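Long-range contacts in putative glucoamylase (Bacteroides uniformis, PDB 4GL3), which probably hydrolyses glycosidic bonds of carbohydrates, as a glucoamylase-like enzyme built on the helical six-hairpin toroid: residues A[25-29]-A[356-360]; A[41-46]-A[374-378]; A[193-197]-A[271-275]. All coordinates share one frame; numbering follows the deposited sequence.

Contact 1. Residues A[25-29]-A[356-360]; sequences QTFRY and WGEYG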
ATOM      1  N   GLN A  25      14.208  -3.304  11.343  1.00 32.14           N
ATOM      2  CA  GLN A  25      15.180  -3.279  10.260  1.00 32.45           C
ATOM      3  C   GLN A  25      14.582  -2.613   9.011  1.00 30.75           C
ATOM      4  O   GLN A  25      15.253  -1.809   8.353  1.00 28.73           O
ATOM      5  CB  GLN A  25      15.683  -4.689   9.916  1.00 34.17           C
ATOM      6  CG  GLN A  25      16.988  -4.697   9.103  1.00 31.30           C
ATOM      7  CD  GLN A  25      18.212  -4.802   9.982  1.00 31.78           C
ATOM      8  OE1 GLN A  25      18.174  -4.447  11.165  1.00 33.49           O
ATOM      9  NE2 GLN A  25      19.288  -5.307   9.427  1.00 30.45           N
ATOM     10  N   THR A  26      13.325  -2.925   8.708  1.00 29.68           N
ATOM     11  CA  THR A  26      12.655  -2.386   7.531  1.00 26.89           C
ATOM     12  C   THR A  26      12.408  -0.879   7.712  1.00 25.87           C
ATOM     13  O   THR A  26      12.424  -0.113   6.754  1.00 27.52           O
ATOM     14  CB  THR A  26      11.366  -3.204   7.208  1.00 27.93           C
ATOM     15  OG1 THR A  26      11.675  -4.621   7.245  1.00 27.60           O
ATOM     16  CG2 THR A  26      10.781  -2.849   5.826  1.00 26.59           C
ATOM     17  N   PHE A  27      12.175  -0.464   8.946  1.00 27.43           N
ATOM     18  CA  PHE A  27      11.914   0.934   9.277  1.00 29.44           C
ATOM     19  C   PHE A  27      13.074   1.841   8.814  1.00 28.87           C
ATOM     20  O   PHE A  27      12.867   3.011   8.469  1.00 30.09           O
ATOM     21  CB  PHE A  27      11.631   1.066  10.778  1.00 31.64           C
ATOM     22  CG  PHE A  27      11.402   2.469  11.256  1.00 29.08           C
ATOM     23  CD1 PHE A  27      10.201   3.101  11.024  1.00 35.47           C
ATOM     24  CD2 PHE A  27      12.376   3.136  11.959  1.00 30.63           C
ATOM     25  CE1 PHE A  27       9.978   4.390  11.482  1.00 36.48           C
ATOM     26  CE2 PHE A  27      12.177   4.432  12.413  1.00 31.53           C
ATOM     27  CZ  PHE A  27      10.963   5.061  12.180  1.00 29.61           C
ATOM     28  N   ARG A  28      14.284   1.302   8.816  1.00 27.92           N
ATOM     29  CA  ARG A  28      15.454   2.039   8.337  1.00 27.93           C
ATOM     30  C   ARG A  28      15.241   2.614   6.915  1.00 26.70           C
ATOM     31  O   ARG A  28      15.784   3.655   6.611  1.00 27.18           O
ATOM     32  CB  ARG A  28      16.697   1.144   8.321  1.00 27.99           C
ATOM     33  CG  ARG A  28      17.314   0.834   9.671  1.00 30.14           C
ATOM     34  CD  ARG A  28      18.286  -0.321   9.517  1.00 32.34           C
ATOM     35  NE  ARG A  28      18.980  -0.717  10.736  1.00 32.37           N
ATOM     36  CZ  ARG A  28      19.972  -1.609  10.776  1.00 31.61           C
ATOM     37  NH1 ARG A  28      20.384  -2.227   9.658  1.00 31.56           N
ATOM     38  NH2 ARG A  28      20.572  -1.872  11.924  1.00 33.93           N
ATOM     39  N   TYR A  29      14.503   1.898   6.066  1.00 28.30           N
ATOM     40  CA  TYR A  29      14.263   2.336   4.696  1.00 29.54           C
ATOM     41  C   TYR A  29      13.556   3.711   4.672  1.00 29.06           C
ATOM     42  O   TYR A  29      13.805   4.507   3.789  1.00 27.26           O
ATOM     43  CB  TYR A  29      13.447   1.289   3.901  1.00 28.78           C
ATOM     44  CG  TYR A  29      13.363   1.591   2.421  1.00 27.28           C
ATOM     45  CD1 TYR A  29      12.396   2.473   1.921  1.00 26.43           C
ATOM     46  CD2 TYR A  29      14.280   1.040   1.515  1.00 30.93           C
ATOM     47  CE1 TYR A  29      12.329   2.798   0.577  1.00 25.80           C
ATOM     48  CE2 TYR A  29      14.223   1.361   0.147  1.00 29.96           C
ATOM     49  CZ  TYR A  29      13.239   2.231  -0.323  1.00 28.46           C
ATOM     50  OH  TYR A  29      13.171   2.577  -1.668  1.00 27.23           O
ATOM     51  N   TRP A 356      18.416 -11.398   3.753  1.00 34.62           N
ATOM     52  CA  TRP A 356      18.249 -10.392   4.823  1.00 35.80           C
ATOM     53  C   TRP A 356      19.406  -9.430   4.724  1.00 33.41           C
ATOM     54  O   TRP A 356      20.523  -9.862   4.612  1.00 36.09           O
ATOM     55  CB  TRP A 356      18.291 -11.086   6.195  1.00 38.48           C
ATOM     56  CG  TRP A 356      18.237 -10.175   7.391  1.00 37.09           C
ATOM     57  CD1 TRP A 356      19.279  -9.798   8.179  1.00 37.48           C
ATOM     58  CD2 TRP A 356      17.066  -9.556   7.942  1.00 33.44           C
ATOM     59  NE1 TRP A 356      18.830  -8.960   9.185  1.00 38.60           N
ATOM     60  CE2 TRP A 356      17.473  -8.807   9.058  1.00 36.35           C
ATOM     61  CE3 TRP A 356      15.710  -9.585   7.604  1.00 34.71           C
ATOM     62  CZ2 TRP A 356      16.576  -8.084   9.841  1.00 37.78           C
ATOM     63  CZ3 TRP A 356      14.819  -8.873   8.377  1.00 34.67           C
ATOM     64  CH2 TRP A 356      15.246  -8.137   9.492  1.00 36.38           C
ATOM     65  N   GLY A 357      19.171  -8.138   4.815  1.00 32.82           N
ATOM     66  CA  GLY A 357      20.299  -7.189   4.777  1.00 32.65           C
ATOM     67  C   GLY A 357      19.911  -5.899   5.465  1.00 33.54           C
ATOM     68  O   GLY A 357      19.034  -5.879   6.341  1.00 31.83           O
ATOM     69  N   GLU A 358      20.536  -4.813   5.037  1.00 34.23           N
ATOM     70  CA  GLU A 358      20.457  -3.538   5.719  1.00 32.35           C
ATOM     71  C   GLU A 358      19.041  -3.021   5.984  1.00 30.53           C
ATOM     72  O   GLU A 358      18.792  -2.471   7.045  1.00 30.61           O
ATOM     73  CB  GLU A 358      21.247  -2.503   4.927  1.00 36.66           C
ATOM     74  CG  GLU A 358      21.180  -1.091   5.488  1.00 35.10           C
ATOM     75  CD  GLU A 358      21.987  -0.866   6.755  1.00 38.00           C
ATOM     76  OE1 GLU A 358      22.789  -1.750   7.178  1.00 35.00           O
ATOM     77  OE2 GLU A 358      21.821   0.252   7.314  1.00 37.84           O
ATOM     78  N   TYR A 359      18.123  -3.191   5.035  1.00 31.79           N
ATOM     79  CA  TYR A 359      16.769  -2.610   5.132  1.00 30.69           C
ATOM     80  C   TYR A 359      15.704  -3.695   5.269  1.00 32.57           C
ATOM     81  O   TYR A 359      14.547  -3.506   4.882  1.00 31.02           O
ATOM     82  CB  TYR A 359      16.466  -1.705   3.916  1.00 31.68           C
ATOM     83  CG  TYR A 359      17.419  -0.538   3.788  1.00 31.60           C
ATOM     84  CD1 TYR A 359      17.480   0.428   4.768  1.00 32.57           C
ATOM     85  CD2 TYR A 359      18.280  -0.416   2.695  1.00 35.45           C
ATOM     86  CE1 TYR A 359      18.359   1.489   4.691  1.00 31.97           C
ATOM     87  CE2 TYR A 359      19.160   0.647   2.601  1.00 36.01           C
ATOM     88  CZ  TYR A 359      19.183   1.599   3.611  1.00 35.91           C
ATOM     89  OH  TYR A 359      20.046   2.657   3.579  1.00 33.43           O
ATOM     90  N   GLY A 360      16.104  -4.838   5.808  1.00 30.18           N
ATOM     91  CA  GLY A 360      15.201  -5.959   5.962  1.00 31.45           C
ATOM     92  C   GLY A 360      15.398  -7.055   4.932  1.00 33.04           C
ATOM     93  O   GLY A 360      16.528  -7.336   4.493  1.00 32.78           O
TER
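Gln-25, on helix 15-27, threads its side chain between the indole of Trp-356 and the backbone of the type I turn 357-360. With CG anti to the backbone N (chi1 -163°) and the chain bent at the next bond, its methylenes run along the benzo part of the indole, Gln-25 CG 3.5 Å from Trp-356 CZ2. The bend delivers the amide to the turn: Gln-25 NE2 donates to Gly-357 O at 3.1 Å in a nearly straight bond (170°). That donor stands above the carbonyl plane, while Gly-360 N reaches Gly-357 O from the opposite face, so two N-H groups grip one oxygen. The amide oxygen, Gln-25 OE1, lies over the centre of the Arg-28 guanidinium.

Arg-28 stays extended from CG to NE, long enough for Arg-28 NH1 to meet Glu-358 O at 3.1 Å, in the carbonyl plane and on a lone pair. Arg-28 NH1 also forms a longer salt bridge, 3.5 Å, to Glu-358 OE1. Nearer the backbone, Arg-28 CB lies against the edge of the Tyr-359 ring, and Tyr-29 turns its edge to that ring's face in a T-shaped pair (centroids 5.8 Å apart, planes at 85°). The hydroxyl of Tyr-29 is bonded to His-42 O. Gly-360 suits its place because a CB would collide with Thr-26 OG1 and with the preceding carbonyl.

Both side-chain N-H bonds, from Gln-25 NE2 and Arg-28 NH1, end on main-chain oxygens of the turn and so depend on its backbone shape; the salt bridge to Glu-358 adds a charge pairing.

Contact 2. Residues A[41-46]-A[374-378]; sequences AHERSN and PSYLA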
ATOM      1  N   ALA A  41      10.245   8.974   0.700  1.00 24.08           N
ATOM      2  CA  ALA A  41      10.868   7.681   0.447  1.00 25.13           C
ATOM      3  C   ALA A  41      11.365   7.578  -0.982  1.00 25.07           C
ATOM      4  O   ALA A  41      10.708   8.043  -1.936  1.00 25.55           O
ATOM      5  CB  ALA A  41       9.856   6.559   0.734  1.00 22.47           C
ATOM      6  N   HIS A  42      12.550   7.015  -1.145  1.00 24.57           N
ATOM      7  CA  HIS A  42      13.036   6.601  -2.450  1.00 24.32           C
ATOM      8  C   HIS A  42      12.142   5.479  -3.011  1.00 27.82           C
ATOM      9  O   HIS A  42      11.631   4.625  -2.265  1.00 24.55           O
ATOM     10  CB  HIS A  42      14.458   6.044  -2.372  1.00 27.80           C
ATOM     11  CG  HIS A  42      15.524   7.069  -2.246  1.00 31.59           C
ATOM     12  ND1 HIS A  42      15.968   7.542  -1.029  1.00 40.97           N
ATOM     13  CD2 HIS A  42      16.279   7.672  -3.185  1.00 28.34           C
ATOM     14  CE1 HIS A  42      16.925   8.425  -1.234  1.00 33.27           C
ATOM     15  NE2 HIS A  42      17.132   8.522  -2.534  1.00 36.57           N
ATOM     16  N   GLU A  43      11.991   5.446  -4.333  1.00 25.90           N
ATOM     17  CA  GLU A  43      11.256   4.375  -4.972  1.00 26.14           C
ATOM     18  C   GLU A  43      11.963   3.047  -4.736  1.00 25.06           C
ATOM     19  O   GLU A  43      11.311   2.011  -4.565  1.00 27.59           O
ATOM     20  CB  GLU A  43      11.100   4.644  -6.496  1.00 31.93           C
ATOM     21  CG  GLU A  43      10.750   3.428  -7.389  1.00 42.24           C
ATOM     22  CD  GLU A  43       9.266   2.900  -7.412  1.00 55.98           C
ATOM     23  OE1 GLU A  43       8.216   3.614  -7.087  1.00 42.59           O
ATOM     24  OE2 GLU A  43       9.167   1.680  -7.814  1.00 44.50           O
ATOM     25  N   ARG A  44      13.290   3.077  -4.781  1.00 22.59           N
ATOM     26  CA  ARG A  44      14.105   1.850  -4.601  1.00 25.23           C
ATOM     27  C   ARG A  44      15.512   2.228  -4.082  1.00 27.95           C
ATOM     28  O   ARG A  44      15.912   3.386  -4.176  1.00 28.94           O
ATOM     29  CB  ARG A  44      14.217   1.050  -5.921  1.00 27.26           C
ATOM     30  CG  ARG A  44      14.862   1.849  -7.061  1.00 27.25           C
ATOM     31  CD  ARG A  44      15.080   1.058  -8.349  1.00 30.29           C
ATOM     32  NE  ARG A  44      13.913   0.286  -8.778  1.00 29.51           N
ATOM     33  CZ  ARG A  44      13.795  -1.052  -8.750  1.00 30.71           C
ATOM     34  NH1 ARG A  44      14.764  -1.849  -8.267  1.00 29.53           N
ATOM     35  NH2 ARG A  44      12.670  -1.600  -9.198  1.00 27.55           N
ATOM     36  N   SER A  45      16.242   1.248  -3.542  1.00 26.08           N
ATOM     37  CA  SER A  45      17.559   1.447  -3.024  1.00 26.93           C
ATOM     38  C   SER A  45      18.607   1.459  -4.132  1.00 29.76           C
ATOM     39  O   SER A  45      19.733   1.821  -3.873  1.00 31.34           O
ATOM     40  CB  SER A  45      17.894   0.312  -2.037  1.00 30.73           C
ATOM     41  OG  SER A  45      17.791  -0.973  -2.674  1.00 27.01           O
ATOM     42  N   ASN A  46      18.291   1.020  -5.344  1.00 30.63           N
ATOM     43  CA  ASN A  46      19.324   0.949  -6.399  1.00 29.59           C
ATOM     44  C   ASN A  46      18.874   1.713  -7.674  1.00 32.71           C
ATOM     45  O   ASN A  46      19.045   1.241  -8.784  1.00 40.07           O
ATOM     46  CB  ASN A  46      19.707  -0.518  -6.685  1.00 30.88           C
ATOM     47  CG  ASN A  46      18.537  -1.351  -7.225  1.00 30.82           C
ATOM     48  OD1 ASN A  46      17.358  -0.991  -7.057  1.00 30.32           O
ATOM     49  ND2 ASN A  46      18.865  -2.504  -7.849  1.00 33.83           N
ATOM     50  N   PRO A 374      18.975  -7.577  -5.507  1.00 34.74           N
ATOM     51  CA  PRO A 374      19.867  -6.718  -4.783  1.00 38.16           C
ATOM     52  C   PRO A 374      19.118  -5.516  -4.179  1.00 35.87           C
ATOM     53  O   PRO A 374      19.734  -4.693  -3.548  1.00 35.49           O
ATOM     54  CB  PRO A 374      20.845  -6.243  -5.882  1.00 37.10           C
ATOM     55  CG  PRO A 374      19.957  -6.104  -7.078  1.00 37.71           C
ATOM     56  CD  PRO A 374      18.961  -7.245  -6.956  1.00 38.37           C
ATOM     57  N   SER A 375      17.809  -5.412  -4.358  1.00 30.25           N
ATOM     58  CA  SER A 375      17.113  -4.189  -4.126  1.00 31.36           C
ATOM     59  C   SER A 375      16.139  -4.283  -2.951  1.00 28.57           C
ATOM     60  O   SER A 375      15.744  -5.362  -2.499  1.00 31.30           O
ATOM     61  CB  SER A 375      16.272  -3.870  -5.378  1.00 30.64           C
ATOM     62  OG  SER A 375      15.505  -5.014  -5.681  1.00 31.64           O
ATOM     63  N   TYR A 376      15.756  -3.110  -2.503  1.00 28.02           N
ATOM     64  CA  TYR A 376      14.576  -2.863  -1.677  1.00 27.99           C
ATOM     65  C   TYR A 376      13.720  -1.789  -2.361  1.00 28.77           C
ATOM     66  O   TYR A 376      14.262  -0.806  -2.904  1.00 27.39           O
ATOM     67  CB  TYR A 376      14.996  -2.302  -0.319  1.00 28.65           C
ATOM     68  CG  TYR A 376      15.967  -3.134   0.424  1.00 29.00           C
ATOM     69  CD1 TYR A 376      17.317  -3.001   0.226  1.00 30.44           C
ATOM     70  CD2 TYR A 376      15.514  -4.106   1.327  1.00 32.08           C
ATOM     71  CE1 TYR A 376      18.222  -3.793   0.939  1.00 33.13           C
ATOM     72  CE2 TYR A 376      16.392  -4.902   2.016  1.00 34.37           C
ATOM     73  CZ  TYR A 376      17.741  -4.747   1.822  1.00 40.27           C
ATOM     74  OH  TYR A 376      18.610  -5.560   2.529  1.00 46.42           O
ATOM     75  N   LEU A 377      12.407  -1.958  -2.314  1.00 26.02           N
ATOM     76  CA  LEU A 377      11.443  -1.020  -2.895  1.00 30.58           C
ATOM     77  C   LEU A 377      10.523  -0.478  -1.810  1.00 27.21           C
ATOM     78  O   LEU A 377      10.000  -1.242  -0.988  1.00 26.20           O
ATOM     79  CB  LEU A 377      10.598  -1.726  -3.961  1.00 30.70           C
ATOM     80  CG  LEU A 377      11.153  -1.859  -5.377  1.00 32.79           C
ATOM     81  CD1 LEU A 377      12.516  -2.523  -5.396  1.00 29.94           C
ATOM     82  CD2 LEU A 377      10.145  -2.648  -6.259  1.00 29.27           C
ATOM     83  N   ALA A 378      10.282   0.836  -1.830  1.00 26.48           N
ATOM     84  CA  ALA A 378       9.323   1.451  -0.889  1.00 26.07           C
ATOM     85  C   ALA A 378       7.997   0.719  -0.844  1.00 27.93           C
ATOM     86  O   ALA A 378       7.418   0.525   0.236  1.00 24.58           O
ATOM     87  CB  ALA A 378       9.044   2.922  -1.238  1.00 21.14           C
TER
HETATM   88  O   HOH W   1      20.059  -2.037  -3.067  1.00 40.42           O
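Arg-44 lays one face of its guanidinium against Leu-377, whose CD1 sits 3.7 Å from Arg-44 NH1 and toward the rim of the flat group. The leucine lies alongside the arginine, both chains heading the same way, and an arginine suits the spot because it offers a flat surface to the leucine while its N-H groups stay available at the edge. There Arg-44 NH1 donates to Asn-46 OD1 at 3.0 Å, in the guanidinium plane and on a lone pair of the amide oxygen. Asp-307 draws the pieces together from outside, forming a salt bridge with Arg-44 and a hydrogen bond with Ser-375 OG.

Ser-45 grips Tyr-376 twice. Ser-45 N donates to Tyr-376 O at 2.9 Å; Ser-45 OG, placed between the backbone N and the carbonyl carbon (chi1 58°), accepts from Tyr-376 N at 3.0 Å. A water joins Ser-45 OG to Pro-374 O. Farther along, Ala-378 N donates to Glu-43 O at 3.1 Å, and the small Ala-378 CB fits close against His-42 O.

Arg-44 and Leu-377 therefore form a non-hydrogen-bonded pair in a single antiparallel bridge, linking loop 41-46 to the chain that passes through Leu-377, the N-cap, into the first residue of helix 378-393.

Contact 3. Residues A[193-197]-A[271-275]; sequences HNECH and YEEQM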
ATOM      1  N   HIS A 193     -11.698  -5.473  -9.357  1.00 29.75           N
ATOM      2  CA  HIS A 193     -11.228  -5.275  -7.977  1.00 27.30           C
ATOM      3  C   HIS A 193      -9.714  -5.474  -7.973  1.00 27.06           C
ATOM      4  O   HIS A 193      -9.225  -6.594  -8.129  1.00 27.83           O
ATOM      5  CB  HIS A 193     -11.863  -6.250  -6.973  1.00 31.29           C
ATOM      6  CG  HIS A 193     -11.404  -6.009  -5.565  1.00 27.10           C
ATOM      7  ND1 HIS A 193     -11.997  -5.078  -4.740  1.00 29.91           N
ATOM      8  CD2 HIS A 193     -10.357  -6.518  -4.871  1.00 30.09           C
ATOM      9  CE1 HIS A 193     -11.339  -5.027  -3.596  1.00 32.65           C
ATOM     10  NE2 HIS A 193     -10.353  -5.909  -3.639  1.00 31.16           N
ATOM     11  N   ASN A 194      -9.001  -4.369  -7.846  1.00 25.49           N
ATOM     12  CA  ASN A 194      -7.540  -4.355  -7.802  1.00 28.85           C
ATOM     13  C   ASN A 194      -7.059  -3.619  -6.556  1.00 25.08           C
ATOM     14  O   ASN A 194      -7.753  -3.632  -5.545  1.00 31.02           O
ATOM     15  CB  ASN A 194      -6.963  -3.797  -9.112  1.00 24.83           C
ATOM     16  CG  ASN A 194      -7.343  -2.359  -9.376  1.00 31.05           C
ATOM     17  OD1 ASN A 194      -7.882  -1.671  -8.527  1.00 26.88           O
ATOM     18  ND2 ASN A 194      -7.094  -1.915 -10.596  1.00 31.28           N
ATOM     19  N   GLU A 195      -5.883  -2.989  -6.608  1.00 26.04           N
ATOM     20  CA  GLU A 195      -5.328  -2.297  -5.451  1.00 25.06           C
ATOM     21  C   GLU A 195      -5.928  -0.934  -5.191  1.00 29.91           C
ATOM     22  O   GLU A 195      -5.585  -0.336  -4.175  1.00 24.34           O
ATOM     23  CB  GLU A 195      -3.790  -2.132  -5.596  1.00 27.63           C
ATOM     24  CG  GLU A 195      -3.349  -1.046  -6.609  1.00 24.87           C
ATOM     25  CD  GLU A 195      -3.151  -1.543  -8.038  1.00 29.43           C
ATOM     26  OE1 GLU A 195      -3.940  -2.383  -8.507  1.00 32.81           O
ATOM     27  OE2 GLU A 195      -2.220  -1.039  -8.711  1.00 27.56           O
ATOM     28  N   CYS A 196      -6.803  -0.421  -6.074  1.00 23.13           N
ATOM     29  CA  CYS A 196      -7.201   0.994  -6.000  1.00 25.23           C
ATOM     30  C   CYS A 196      -8.512   1.307  -5.270  1.00 24.47           C
ATOM     31  O   CYS A 196      -9.067   2.369  -5.465  1.00 23.95           O
ATOM     32  CB  CYS A 196      -7.346   1.486  -7.434  1.00 23.55           C
ATOM     33  SG  CYS A 196      -5.897   1.259  -8.452  1.00 24.68           S
ATOM     34  N   HIS A 197      -9.049   0.378  -4.489  1.00 19.79           N
ATOM     35  CA  HIS A 197     -10.350   0.570  -3.823  1.00 23.31           C
ATOM     36  C   HIS A 197     -10.449   1.920  -3.073  1.00 23.89           C
ATOM     37  O   HIS A 197     -11.496   2.642  -3.106  1.00 22.32           O
ATOM     38  CB  HIS A 197     -10.586  -0.611  -2.860  1.00 23.66           C
ATOM     39  CG  HIS A 197     -12.007  -0.811  -2.445  1.00 24.87           C
ATOM     40  ND1 HIS A 197     -12.356  -1.711  -1.461  1.00 28.83           N
ATOM     41  CD2 HIS A 197     -13.166  -0.258  -2.885  1.00 23.71           C
ATOM     42  CE1 HIS A 197     -13.674  -1.706  -1.316  1.00 30.06           C
ATOM     43  NE2 HIS A 197     -14.190  -0.850  -2.182  1.00 27.55           N
ATOM     44  N   TYR A 271     -15.395  -8.055   2.873  1.00 32.44           N
ATOM     45  CA  TYR A 271     -13.999  -7.795   2.533  1.00 31.22           C
ATOM     46  C   TYR A 271     -13.031  -8.597   3.369  1.00 32.93           C
ATOM     47  O   TYR A 271     -11.931  -8.898   2.913  1.00 30.74           O
ATOM     48  CB  TYR A 271     -13.677  -6.307   2.529  1.00 31.52           C
ATOM     49  CG  TYR A 271     -14.331  -5.679   1.316  1.00 30.20           C
ATOM     50  CD1 TYR A 271     -13.748  -5.781   0.063  1.00 30.97           C
ATOM     51  CD2 TYR A 271     -15.592  -5.084   1.400  1.00 30.13           C
ATOM     52  CE1 TYR A 271     -14.381  -5.284  -1.076  1.00 29.22           C
ATOM     53  CE2 TYR A 271     -16.219  -4.566   0.268  1.00 29.76           C
ATOM     54  CZ  TYR A 271     -15.612  -4.682  -0.969  1.00 26.71           C
ATOM     55  OH  TYR A 271     -16.252  -4.197  -2.098  1.00 34.15           O
ATOM     56  N   GLU A 272     -13.441  -8.993   4.565  1.00 35.93           N
ATOM     57  CA  GLU A 272     -12.611  -9.873   5.363  1.00 34.36           C
ATOM     58  C   GLU A 272     -12.462 -11.244   4.670  1.00 32.73           C
ATOM     59  O   GLU A 272     -11.365 -11.818   4.633  1.00 31.85           O
ATOM     60  CB  GLU A 272     -13.205 -10.063   6.759  1.00 38.30           C
ATOM     61  CG  GLU A 272     -12.281 -10.816   7.705  1.00 38.45           C
ATOM     62  CD  GLU A 272     -12.793 -10.813   9.157  1.00 45.20           C
ATOM     63  OE1 GLU A 272     -13.874 -10.232   9.451  1.00 46.20           O
ATOM     64  OE2 GLU A 272     -12.102 -11.394   9.994  1.00 53.59           O
ATOM     65  N   GLU A 273     -13.570 -11.769   4.169  1.00 32.34           N
ATOM     66  CA  GLU A 273     -13.560 -12.993   3.378  1.00 33.55           C
ATOM     67  C   GLU A 273     -12.670 -12.815   2.134  1.00 32.36           C
ATOM     68  O   GLU A 273     -11.885 -13.694   1.808  1.00 32.39           O
ATOM     69  CB  GLU A 273     -14.979 -13.365   2.947  1.00 38.30           C
ATOM     70  CG  GLU A 273     -15.083 -14.754   2.341  1.00 45.10           C
ATOM     71  CD  GLU A 273     -16.439 -15.065   1.669  1.00 57.60           C
ATOM     72  OE1 GLU A 273     -17.348 -14.191   1.580  1.00 46.50           O
ATOM     73  OE2 GLU A 273     -16.593 -16.221   1.199  1.00 55.86           O
ATOM     74  N   GLN A 274     -12.777 -11.675   1.452  1.00 30.38           N
ATOM     75  CA  GLN A 274     -11.993 -11.435   0.246  1.00 28.55           C
ATOM     76  C   GLN A 274     -10.490 -11.559   0.551  1.00 31.11           C
ATOM     77  O   GLN A 274      -9.743 -12.222  -0.208  1.00 30.66           O
ATOM     78  CB  GLN A 274     -12.279 -10.036  -0.350  1.00 28.99           C
ATOM     79  CG  GLN A 274     -11.389  -9.654  -1.557  1.00 27.60           C
ATOM     80  CD  GLN A 274     -11.608 -10.532  -2.792  1.00 32.01           C
ATOM     81  OE1 GLN A 274     -12.634 -11.221  -2.903  1.00 29.64           O
ATOM     82  NE2 GLN A 274     -10.655 -10.489  -3.744  1.00 26.09           N
HETATM   83  N   MSE A 275     -10.046 -10.903   1.634  1.00 28.16           N
HETATM   84  CA  MSE A 275      -8.599 -10.791   1.904  1.00 29.48           C
HETATM   85  C   MSE A 275      -8.057 -12.174   2.311  1.00 29.96           C
HETATM   86  O   MSE A 275      -6.981 -12.588   1.855  1.00 31.36           O
HETATM   87  CB  MSE A 275      -8.275  -9.769   2.988  1.00 31.80           C
HETATM   88  CG  MSE A 275      -8.723  -8.368   2.736  1.00 31.12           C
HETATM   89 SE   MSE A 275      -8.419  -7.772   0.946  0.75 27.46          SE
HETATM   90  CE  MSE A 275     -10.098  -6.812   0.659  1.00 25.44           C
TER
HETATM   91  O   HOH W   2     -14.454  -3.596  -4.096  1.00 29.12           O
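The two backbones keep well apart, with His-193 CA and Gln-274 CA 10.3 Å from each other as the nearest pair, so long side chains must span the space. This is loop-against-helix packing within the six-hairpin helical fold: the segment leading into helix 197-205 faces the first turn of helix 271-288.

Tyr-271 meets both histidines. Its ring meets that of His-197 obliquely, planes at 40°, with His-197 CE1 3.6 Å from Tyr-271 CZ. The imidazole is fixed in rotation, since Tyr-256 bonds its ND1 and Tyr-216 its NE2, while the ring of Trp-220 lies nearly parallel to it. Swung away from its own backbone N (chi1 -178°), the His-193 ring reaches out to the helix, where His-193 CE1 comes to the edge of the tyrosine, 4.0 Å from Tyr-271 CE1. Gln-274 runs antiparallel to the His-193 side chain, Gln-274 NE2 4.1 Å from His-193 CD2, and its OE1 is occupied by Leu-239 N; Met-275, a selenomethionine, brings its CE methyl loosely up to His-193 NE2.

A leucine in place of Tyr-271 would probably leave Asp-266 and the bridging water each without a hydroxyl partner and open a gap beside His-197. A tyrosine suits the place by combining a broad apolar ring with that hydroxyl. The water donates to Tyr-271 OH at 2.8 Å, lies in the plane of the His-193 ring at 2.9 Å from His-193 ND1, and rests over one face of the His-197 imidazole.

From the N terminus, the end of helix 15-27 supplies the first half of contact 1, and the loop that follows supplies that of contact 2. Their partners come more than three hundred residues later in the same order, 356-360 and then 374-378, so the two large loops cross. Both tie the start of the chain to its late part, around the small strand pair 356-357 and 360-361 and the start of helix 378-393. They touch directly, centres about 11 Å apart. Contact 3 closes a much shorter loop lying within both, joining the approach to helix 197-205 with helix 271-288. It lies across the chain's centre, about 28 Å from contact 1 and about 26 Å from contact 2 between centres.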